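Local coordinates for protein arsenical resistance operon trans-acting repressor (Bacteroides vulgatus, PDB 3KTB) that probably binds DNA as a repressor of an arsenical resistance operon and has a thioredoxin-like fold, at residues 6-11 and 45-50; 29-34 and 92-97; 10-15 and 75-80. All coordinates share one frame; numbering follows the deposited sequence.

All three contacts lie within one small alpha/beta chain of the thioredoxin clan. Contacts 1 and 3 share strand 7-11, with F10 and D11 in both, and their centres are about 9 Å apart. Contact 1 pairs this strand with 47-50. Contact 3 pairs it with 78-81. Together they make three of the four strands of the mixed sheet. Contact 2 joins helix 27-41 to the start of helix 94-101, with its centre about 12 Å from contact 1 and 14 Å from contact 3. Along the chain the segments run 6-11, 10-15, 29-34, 45-50, 75-80, 92-97. Contact 2 therefore alternates with each of the others, so the fold is closed by parts far apart in the sequence.

Contact 1: residues 6-11 and 45-50; sequences KIEIFD and IVTRHN
The F10 ring has H49 CD2 over one face, toward the rim and 3.4 Å from F10 CE1. The two side chains run alongside each other, and their rings are oblique, with planes at 56°. The edge of the H49 ring meets E8. H49 NE2 donates to E8 OE1 at 2.6 Å, with the oxygen in the ring plane and using its anti lone pair. E8 CG is anti to the backbone N (chi1 -157°), and the extended chain beyond it carries the carboxylate to the imidazole. H49 ND1 is held by E54, so both ring nitrogens have a carboxylate partner, which would favour a protonated ring.

R48 and D11 form a salt bridge beside I9. R48 NE meets the syn lone pair of D11 OD2 at 2.8 Å. R48 NH2 reaches D11 OD1 at 2.9 Å, from above the carboxylate plane. The guanidinium thus grips side-on, with one nitrogen to each oxygen. Y91 also bonds D11 OD1. The backbones pair in parallel through I9 N to T47 O (2.9 Å) and H49 N to I9 O (2.8 Å). Where the strands part, a water accepts a hydrogen bond from T47 N and donates one to I7 O.

This is the parallel strand pair of a right-handed beta-alpha-beta unit. Helix 27-41 is the crossover and touches V46 and R48. Helix 94-101 packs on I7 and V46, and strand 78-81 flanks 7-11 on its other edge.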
# COMPACT_ATOMS: atom_id res chain seq x y z
N LYS A 6 -24.35 -17.89 -0.60
CA LYS A 6 -23.04 -18.08 -1.19
C LYS A 6 -22.39 -19.31 -0.56
O LYS A 6 -22.45 -19.49 0.66
CB LYS A 6 -22.16 -16.82 -1.05
CG LYS A 6 -20.70 -17.01 -1.57
CD LYS A 6 -19.86 -15.71 -1.48
CE LYS A 6 -18.40 -15.95 -1.04
NZ LYS A 6 -17.49 -16.46 -2.11
N ILE A 7 -21.82 -20.17 -1.39
CA ILE A 7 -21.13 -21.35 -0.90
C ILE A 7 -19.68 -21.32 -1.38
O ILE A 7 -19.42 -21.14 -2.58
CB ILE A 7 -21.79 -22.65 -1.37
CG1 ILE A 7 -23.30 -22.62 -1.09
CG2 ILE A 7 -21.13 -23.85 -0.68
CD1 ILE A 7 -24.10 -23.58 -1.93
N GLU A 8 -18.77 -21.48 -0.44
CA GLU A 8 -17.34 -21.52 -0.71
C GLU A 8 -16.76 -22.71 0.04
O GLU A 8 -16.99 -22.86 1.24
CB GLU A 8 -16.67 -20.24 -0.21
CG GLU A 8 -15.36 -19.92 -0.88
CD GLU A 8 -14.74 -18.65 -0.31
OE1 GLU A 8 -13.54 -18.41 -0.57
OE2 GLU A 8 -15.45 -17.90 0.40
N ILE A 9 -16.02 -23.56 -0.66
CA ILE A 9 -15.53 -24.80 -0.10
C ILE A 9 -14.00 -24.80 -0.04
O ILE A 9 -13.33 -24.55 -1.05
CB ILE A 9 -16.01 -26.02 -0.94
CG1 ILE A 9 -17.51 -26.22 -0.78
CG2 ILE A 9 -15.25 -27.27 -0.54
CD1 ILE A 9 -18.10 -27.22 -1.76
N PHE A 10 -13.46 -25.08 1.14
CA PHE A 10 -12.01 -25.16 1.34
C PHE A 10 -11.58 -26.61 1.42
O PHE A 10 -11.80 -27.28 2.42
CB PHE A 10 -11.62 -24.37 2.59
CG PHE A 10 -11.87 -22.90 2.45
CD1 PHE A 10 -10.82 -22.01 2.30
CD2 PHE A 10 -13.18 -22.42 2.39
CE1 PHE A 10 -11.05 -20.66 2.13
CE2 PHE A 10 -13.42 -21.07 2.22
CZ PHE A 10 -12.36 -20.19 2.09
N ASP A 11 -11.02 -27.12 0.33
CA ASP A 11 -10.60 -28.52 0.32
C ASP A 11 -9.36 -28.72 1.19
O ASP A 11 -8.67 -27.75 1.53
CB ASP A 11 -10.30 -28.97 -1.10
CG ASP A 11 -11.54 -28.94 -2.00
OD1 ASP A 11 -12.53 -29.63 -1.69
OD2 ASP A 11 -11.51 -28.22 -3.02
N ILE A 45 -22.04 -20.26 -9.02
CA ILE A 45 -20.64 -20.57 -8.81
C ILE A 45 -20.33 -20.95 -7.37
O ILE A 45 -20.47 -20.14 -6.46
CB ILE A 45 -19.75 -19.37 -9.20
CG1 ILE A 45 -20.29 -18.72 -10.48
CG2 ILE A 45 -18.30 -19.81 -9.38
CD1 ILE A 45 -20.24 -19.64 -11.69
N VAL A 46 -19.91 -22.19 -7.17
CA VAL A 46 -19.39 -22.61 -5.87
C VAL A 46 -17.87 -22.54 -5.95
O VAL A 46 -17.24 -23.35 -6.63
CB VAL A 46 -19.84 -24.05 -5.53
CG1 VAL A 46 -19.30 -24.46 -4.18
CG2 VAL A 46 -21.34 -24.14 -5.55
N THR A 47 -17.28 -21.56 -5.27
CA THR A 47 -15.84 -21.35 -5.32
C THR A 47 -15.17 -22.43 -4.47
O THR A 47 -15.63 -22.71 -3.36
CB THR A 47 -15.47 -19.91 -4.82
OG1 THR A 47 -16.01 -18.93 -5.72
CG2 THR A 47 -13.97 -19.73 -4.73
N ARG A 48 -14.13 -23.07 -5.01
CA ARG A 48 -13.37 -24.08 -4.26
C ARG A 48 -11.96 -23.60 -4.07
O ARG A 48 -11.38 -22.98 -4.98
CB ARG A 48 -13.20 -25.34 -5.07
CG ARG A 48 -14.30 -26.31 -5.03
CD ARG A 48 -13.85 -27.52 -5.82
NE ARG A 48 -13.59 -28.58 -4.87
CZ ARG A 48 -13.92 -29.84 -5.07
NH1 ARG A 48 -14.52 -30.18 -6.21
NH2 ARG A 48 -13.66 -30.75 -4.13
N HIS A 49 -11.37 -23.97 -2.94
CA HIS A 49 -9.94 -23.80 -2.77
C HIS A 49 -9.26 -25.11 -2.40
O HIS A 49 -9.83 -25.96 -1.70
CB HIS A 49 -9.63 -22.73 -1.73
CG HIS A 49 -10.36 -21.45 -1.96
ND1 HIS A 49 -10.16 -20.67 -3.08
CD2 HIS A 49 -11.31 -20.82 -1.23
CE1 HIS A 49 -10.95 -19.61 -3.03
NE2 HIS A 49 -11.66 -19.68 -1.92
N ASN A 50 -8.03 -25.26 -2.87
CA ASN A 50 -7.18 -26.39 -2.51
C ASN A 50 -5.98 -25.90 -1.68
O ASN A 50 -5.20 -25.05 -2.14
CB ASN A 50 -6.73 -27.10 -3.80
CG ASN A 50 -5.74 -28.21 -3.55
OD1 ASN A 50 -5.45 -28.58 -2.41
ND2 ASN A 50 -5.20 -28.76 -4.64
O HOH W 1 -18.49 -19.10 -3.94
O HOH W 2 -22.16 -19.92 -4.24

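Contact 2: residues 29-34 and 92-97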
# COMPACT_ATOMS: atom_id res chain seq x y z
N LEU A 29 -15.92 -37.13 -3.36
CA LEU A 29 -15.33 -36.11 -4.22
C LEU A 29 -16.03 -36.05 -5.56
O LEU A 29 -16.22 -34.97 -6.13
CB LEU A 29 -13.82 -36.32 -4.38
CG LEU A 29 -12.98 -36.02 -3.13
CD1 LEU A 29 -11.55 -36.60 -3.24
CD2 LEU A 29 -12.95 -34.53 -2.86
N MSE A 30 -16.44 -37.21 -6.06
CA MSE A 30 -17.14 -37.22 -7.34
C MSE A 30 -18.55 -36.66 -7.15
O MSE A 30 -19.05 -35.89 -7.98
CB MSE A 30 -17.17 -38.62 -7.95
CG MSE A 30 -17.83 -38.73 -9.32
SE MSE A 30 -17.00 -37.74 -10.81
CE MSE A 30 -16.49 -39.24 -11.95
N ARG A 31 -19.19 -37.01 -6.03
CA ARG A 31 -20.53 -36.48 -5.77
C ARG A 31 -20.52 -34.94 -5.80
O ARG A 31 -21.28 -34.30 -6.55
CB ARG A 31 -21.05 -36.98 -4.44
CG ARG A 31 -22.50 -36.57 -4.19
CD ARG A 31 -23.02 -37.10 -2.86
NE ARG A 31 -22.21 -36.63 -1.74
CZ ARG A 31 -22.25 -35.38 -1.27
NH1 ARG A 31 -21.48 -35.03 -0.25
NH2 ARG A 31 -23.06 -34.49 -1.82
N ILE A 32 -19.65 -34.35 -4.99
CA ILE A 32 -19.59 -32.90 -4.89
C ILE A 32 -19.12 -32.22 -6.18
O ILE A 32 -19.64 -31.15 -6.54
CB ILE A 32 -18.79 -32.44 -3.63
CG1 ILE A 32 -19.13 -31.00 -3.29
CG2 ILE A 32 -17.29 -32.59 -3.83
CD1 ILE A 32 -20.50 -30.86 -2.66
N ALA A 33 -18.18 -32.82 -6.90
CA ALA A 33 -17.77 -32.26 -8.19
C ALA A 33 -18.94 -32.24 -9.18
O ALA A 33 -19.10 -31.30 -9.97
CB ALA A 33 -16.59 -33.01 -8.77
N VAL A 34 -19.76 -33.28 -9.16
CA VAL A 34 -20.90 -33.32 -10.08
C VAL A 34 -21.91 -32.23 -9.71
O VAL A 34 -22.45 -31.55 -10.58
CB VAL A 34 -21.62 -34.68 -10.02
CG1 VAL A 34 -23.04 -34.56 -10.63
CG2 VAL A 34 -20.80 -35.73 -10.74
N PRO A 92 -20.54 -31.16 2.12
CA PRO A 92 -21.98 -30.96 2.26
C PRO A 92 -22.76 -32.00 1.48
O PRO A 92 -22.40 -32.33 0.36
CB PRO A 92 -22.21 -29.58 1.63
CG PRO A 92 -20.93 -28.88 1.84
CD PRO A 92 -19.87 -29.93 1.65
N THR A 93 -23.82 -32.51 2.07
CA THR A 93 -24.72 -33.40 1.37
C THR A 93 -25.40 -32.69 0.22
O THR A 93 -25.53 -31.45 0.20
CB THR A 93 -25.83 -33.91 2.30
OG1 THR A 93 -26.65 -32.81 2.73
CG2 THR A 93 -25.22 -34.59 3.51
N THR A 94 -25.88 -33.48 -0.74
CA THR A 94 -26.64 -32.94 -1.85
C THR A 94 -27.93 -32.26 -1.36
O THR A 94 -28.35 -31.24 -1.93
CB THR A 94 -26.89 -34.02 -2.93
OG1 THR A 94 -25.64 -34.60 -3.32
CG2 THR A 94 -27.55 -33.38 -4.19
N LYS A 95 -28.54 -32.80 -0.31
CA LYS A 95 -29.72 -32.17 0.28
C LYS A 95 -29.43 -30.72 0.68
O LYS A 95 -30.17 -29.81 0.30
CB LYS A 95 -30.22 -32.97 1.50
CG LYS A 95 -31.45 -32.36 2.17
CD LYS A 95 -32.06 -33.28 3.23
CE LYS A 95 -33.31 -32.67 3.87
NZ LYS A 95 -34.04 -33.62 4.77
N GLN A 96 -28.36 -30.51 1.44
CA GLN A 96 -27.93 -29.15 1.82
C GLN A 96 -27.63 -28.24 0.63
O GLN A 96 -28.14 -27.11 0.57
CB GLN A 96 -26.71 -29.21 2.73
CG GLN A 96 -26.91 -29.99 4.00
CD GLN A 96 -25.63 -30.09 4.81
OE1 GLN A 96 -24.64 -30.67 4.36
NE2 GLN A 96 -25.65 -29.52 6.01
N MSE A 97 -26.80 -28.70 -0.31
CA MSE A 97 -26.46 -27.88 -1.48
C MSE A 97 -27.76 -27.48 -2.15
O MSE A 97 -27.96 -26.32 -2.54
CB MSE A 97 -25.57 -28.64 -2.46
CG MSE A 97 -24.23 -29.09 -1.88
SE MSE A 97 -23.10 -27.53 -1.48
CE MSE A 97 -22.69 -27.04 -3.36
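P92 O is gripped by both terminal nitrogens of R31. R31 NH1 lies 2.9 Å from P92 O, well above the carbonyl plane. R31 NH2 lies 3.1 Å from P92 O, in that plane and on a lone pair. The oxygen sits near the guanidinium plane, so the grip is end-on, with two nitrogens to one atom. R31 NH2 has a second acceptor, T94 OG1, at 3.0 Å. This hydroxyl is tilted 18° from the guanidinium plane. R31 CG is anti to the backbone N (chi1 -175°), and a bend at chi3 (59°) turns NE off the line of the chain. The side chains of R31 and T94 pass one another, pointing opposite ways. E28 also forms a salt bridge with R31 NH1, so the arginine charge has an acidic partner within its own helix.

The grip falls where helix 94-101 begins, against helix 27-41 of the thioredoxin-like alpha/beta fold. T93 is the N-cap, and with Q96 it forms a capping box. Q96 N donates to T93 OG1 at 3.1 Å, and T93 N donates to Q96 OE1 at 3.0 Å. The two bonds tie the N-cap residue to the first turn.

Next to the polar group the contact is apolar. I32 CD1 lies 4.2 Å from M97 CG, a selenomethionine carbon, and 4.5 Å from P92 CD. M97 packs further on V35 and L39 of helix 27-41, and P92 on V87 of strand 84-87. M30 and V34 of this chain's helix 27-41 pack on A33 and V34 of a second subunit.

Contact 3: residues 10-15 and 75-80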
# COMPACT_ATOMS: atom_id res chain seq x y z
N PHE A 10 -13.46 -25.08 1.14
CA PHE A 10 -12.01 -25.16 1.34
C PHE A 10 -11.58 -26.61 1.42
O PHE A 10 -11.80 -27.28 2.42
CB PHE A 10 -11.62 -24.37 2.59
CG PHE A 10 -11.87 -22.90 2.45
CD1 PHE A 10 -10.82 -22.01 2.30
CD2 PHE A 10 -13.18 -22.42 2.39
CE1 PHE A 10 -11.05 -20.66 2.13
CE2 PHE A 10 -13.42 -21.07 2.22
CZ PHE A 10 -12.36 -20.19 2.09
N ASP A 11 -11.02 -27.12 0.33
CA ASP A 11 -10.60 -28.52 0.32
C ASP A 11 -9.36 -28.72 1.19
O ASP A 11 -8.67 -27.75 1.53
CB ASP A 11 -10.30 -28.97 -1.10
CG ASP A 11 -11.54 -28.94 -2.00
OD1 ASP A 11 -12.53 -29.63 -1.69
OD2 ASP A 11 -11.51 -28.22 -3.02
N PRO A 12 -9.08 -29.98 1.57
CA PRO A 12 -7.74 -30.32 2.04
C PRO A 12 -6.72 -30.07 0.93
O PRO A 12 -7.11 -29.69 -0.19
CB PRO A 12 -7.84 -31.83 2.31
CG PRO A 12 -9.28 -32.07 2.59
CD PRO A 12 -10.04 -31.08 1.75
N ALA A 13 -5.44 -30.28 1.24
CA ALA A 13 -4.42 -30.28 0.21
C ALA A 13 -4.61 -31.54 -0.64
O ALA A 13 -4.62 -32.66 -0.12
CB ALA A 13 -2.99 -30.24 0.84
N MSE A 14 -4.79 -31.34 -1.93
CA MSE A 14 -5.01 -32.46 -2.84
C MSE A 14 -4.12 -32.26 -4.06
O MSE A 14 -3.69 -31.14 -4.34
CB MSE A 14 -6.48 -32.53 -3.25
CG MSE A 14 -7.46 -32.60 -2.06
SE MSE A 14 -9.33 -32.74 -2.66
CE MSE A 14 -9.46 -31.09 -3.74
N CYS A 15 -3.84 -33.33 -4.78
CA CYS A 15 -2.94 -33.26 -5.92
C CYS A 15 -3.62 -32.60 -7.14
O CYS A 15 -2.95 -32.24 -8.11
CB CYS A 15 -2.38 -34.64 -6.24
SG CYS A 15 -1.18 -35.21 -4.96
N ALA A 75 -9.82 -31.00 9.97
CA ALA A 75 -11.16 -30.41 9.87
C ALA A 75 -11.55 -30.04 8.43
O ALA A 75 -12.71 -29.74 8.16
CB ALA A 75 -11.27 -29.18 10.79
N LEU A 76 -10.57 -30.05 7.52
CA LEU A 76 -10.83 -29.83 6.11
C LEU A 76 -11.49 -31.09 5.55
O LEU A 76 -11.08 -32.20 5.92
CB LEU A 76 -9.53 -29.49 5.38
CG LEU A 76 -8.87 -28.14 5.74
CD1 LEU A 76 -7.59 -27.95 4.95
CD2 LEU A 76 -9.79 -26.96 5.50
N PRO A 77 -12.49 -30.93 4.65
CA PRO A 77 -12.90 -29.67 4.02
C PRO A 77 -13.84 -28.84 4.87
O PRO A 77 -14.69 -29.38 5.56
CB PRO A 77 -13.68 -30.14 2.79
CG PRO A 77 -14.36 -31.37 3.25
CD PRO A 77 -13.37 -32.04 4.22
N ILE A 78 -13.70 -27.52 4.79
CA ILE A 78 -14.61 -26.61 5.44
C ILE A 78 -15.46 -25.95 4.37
O ILE A 78 -14.93 -25.47 3.37
CB ILE A 78 -13.83 -25.50 6.17
CG1 ILE A 78 -13.00 -26.05 7.33
CG2 ILE A 78 -14.78 -24.42 6.66
CD1 ILE A 78 -12.08 -25.02 7.95
N THR A 79 -16.77 -25.92 4.59
CA THR A 79 -17.69 -25.23 3.69
C THR A 79 -18.28 -24.01 4.36
O THR A 79 -18.87 -24.12 5.43
CB THR A 79 -18.82 -26.13 3.28
OG1 THR A 79 -18.26 -27.30 2.67
CG2 THR A 79 -19.72 -25.43 2.28
N LEU A 80 -18.13 -22.85 3.75
CA LEU A 80 -18.75 -21.64 4.27
C LEU A 80 -20.03 -21.41 3.49
O LEU A 80 -20.07 -21.59 2.28
CB LEU A 80 -17.84 -20.42 4.12
CG LEU A 80 -16.42 -20.50 4.68
CD1 LEU A 80 -15.69 -19.19 4.39
CD2 LEU A 80 -16.44 -20.80 6.18
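L76 lays its side chain against the end of strand 7-11. L76 CD1 lies 3.8 Å from P12 CA, and L76 CD2 comes 3.7 Å from F10 O. Next to it is P77, which follows a cis peptide bond. A cis-proline just before this antiparallel strand is a hallmark of the thioredoxin fold, in keeping with the clan of this protein.

P12 lies alongside L76 and points the other way, with P12 CG 3.8 Å from L76 CB. P12 CD also meets P77, 3.9 Å from P77 CB. Two prolines and a leucine thus pack where the chain leaves the sheet. Y91 touches both prolines, and helix 62-69 covers L76 through L68.

Beyond P77 the antiparallel pairing begins. F10 and I78 are a hydrogen-bonded pair. F10 N donates to I78 O at 2.7 Å, almost straight at 173°. I78 N returns a bond to F10 O at 3.0 Å, bent to 146°. I78 O also lies at the edge of the F10 ring, near its plane.

From P12 the chain runs on to C15, whose SG forms a disulfide with C15 of a third subunit. The strand pairing therefore lies close along the chain to an intersubunit link. F10 CE2, one of the outer ring carbons, lies 3.7 Å from L80 CD1.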